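Local structure of bacterial leucyl aminopeptidase (Legionella pneumophila, 6ESL) at the interface of chains A and B. The protein is a type II secretion-dependent, zinc-binding aminopeptidase of the M28 family that cleaves amino-terminal residues from peptides and serves nutrient acquisition during infection of amoebas. Numbering follows the deposited sequence. Chains: chain A/B, Bacterial leucyl aminopeptidase.

The interface of chains A and B. Residues chain A 259-260, 264, 341; chain B 73-74, 78.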
# COMPACT_ATOMS: atom_id res chain seq x y z
N GLY A 259 -20.03 -6.43 16.17
CA GLY A 259 -18.62 -6.39 16.46
C GLY A 259 -17.73 -7.42 15.80
O GLY A 259 -16.81 -7.84 16.36
N LEU A 260 -18.12 -7.89 14.64
CA LEU A 260 -17.34 -8.84 13.83
C LEU A 260 -17.37 -10.24 14.43
O LEU A 260 -16.54 -11.08 14.14
CB LEU A 260 -15.91 -8.40 13.46
CG LEU A 260 -15.63 -6.93 13.17
CD1 LEU A 260 -14.18 -6.76 12.76
CD2 LEU A 260 -16.55 -6.46 12.07
N GLN A 264 -15.02 -13.52 13.39
CA GLN A 264 -14.02 -13.98 14.41
C GLN A 264 -14.23 -15.49 14.60
O GLN A 264 -13.28 -16.23 14.59
CB GLN A 264 -14.11 -13.24 15.74
CG GLN A 264 -13.43 -11.88 15.72
CD GLN A 264 -13.72 -10.99 16.95
OE1 GLN A 264 -12.87 -10.91 17.84
NE2 GLN A 264 -14.94 -10.37 17.02
N GLU A 341 -6.06 -9.31 11.57
CA GLU A 341 -5.56 -9.52 12.91
C GLU A 341 -4.74 -10.80 13.07
O GLU A 341 -3.90 -10.83 13.91
CB GLU A 341 -6.68 -9.64 13.98
CG GLU A 341 -6.97 -8.28 14.58
CD GLU A 341 -8.15 -8.20 15.57
OE1 GLU A 341 -8.69 -7.03 15.73
OE2 GLU A 341 -8.50 -9.27 16.18
N VAL B 73 -14.63 -4.04 18.40
CA VAL B 73 -14.53 -5.49 18.14
C VAL B 73 -15.10 -6.20 19.34
O VAL B 73 -14.78 -5.86 20.48
CB VAL B 73 -13.09 -5.89 17.81
CG1 VAL B 73 -12.98 -7.43 17.71
CG2 VAL B 73 -12.65 -5.25 16.51
N ASN B 74 -16.03 -7.12 19.11
CA ASN B 74 -16.60 -7.97 20.17
C ASN B 74 -15.59 -9.02 20.54
O ASN B 74 -15.19 -9.84 19.73
CB ASN B 74 -17.91 -8.60 19.70
CG ASN B 74 -18.75 -9.08 20.81
OD1 ASN B 74 -18.20 -9.74 21.68
ND2 ASN B 74 -20.03 -8.75 20.86
N LYS B 78 -13.27 -14.49 23.03
CA LYS B 78 -11.89 -14.70 23.45
C LYS B 78 -11.69 -14.59 24.94
O LYS B 78 -10.59 -14.80 25.36
CB LYS B 78 -11.02 -13.67 22.83
CG LYS B 78 -11.09 -13.71 21.37
CD LYS B 78 -9.95 -12.96 20.74
CE LYS B 78 -9.85 -13.38 19.29
NZ LYS B 78 -8.88 -12.49 18.66
O HOH W 1 -9.60 -9.59 18.66
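The backbone of B:Asn74, in the short strand 73-74, is gripped from both its amide and its carbonyl by chain A. Its N-H donates to the carbonyl of A:Gly259 (N to O 3.0 Å). Its carbonyl O accepts from the side-chain amide of A:Gln264, with NE2 to O 2.8 Å. This bond meets a lone pair in the carbonyl plane but is bent to 143° at the hydrogen, and the acceptor lies 20° out of the glutamine's amide plane. That approach also brings A:Gln264 OE1 to 3.2 Å from B:Asn74 O, an acceptor-acceptor contact that probably costs some of the bond's gain. Because both bonds use main-chain atoms of B:Asn74, they do not read its side chain, whose CB packs against the A:Gly259 backbone, nearest its O.

The methyl CG1 of B:Val73 lies over one face of the A:Gln264 amide, displaced toward its outer O/N end and 3.5 Å from OE1, with chi1 173° setting this methyl anti to the backbone N. CG2, the other branch, points toward A:Leu260 CD1 at a looser 4.3 Å. A:Gln264 reaches across from helix 261-272 on a chain extended beyond CG, and a weak bond from NE2 to A:Leu260 O may help fix the amide's rotation.

The patch belongs to a two-fold symmetric interface and has a twin with the chains exchanged, although the structure alone does not establish a dimer in solution. At the flank, the extended side chains of A:Glu341 and B:Lys78 cross at an angle, and their oppositely charged ends, OE2 and NZ, stay 4.1 Å apart. A water bridges the pair, 2.7 Å from A:Glu341 OE2 and 3.0 Å from B:Lys78 NZ.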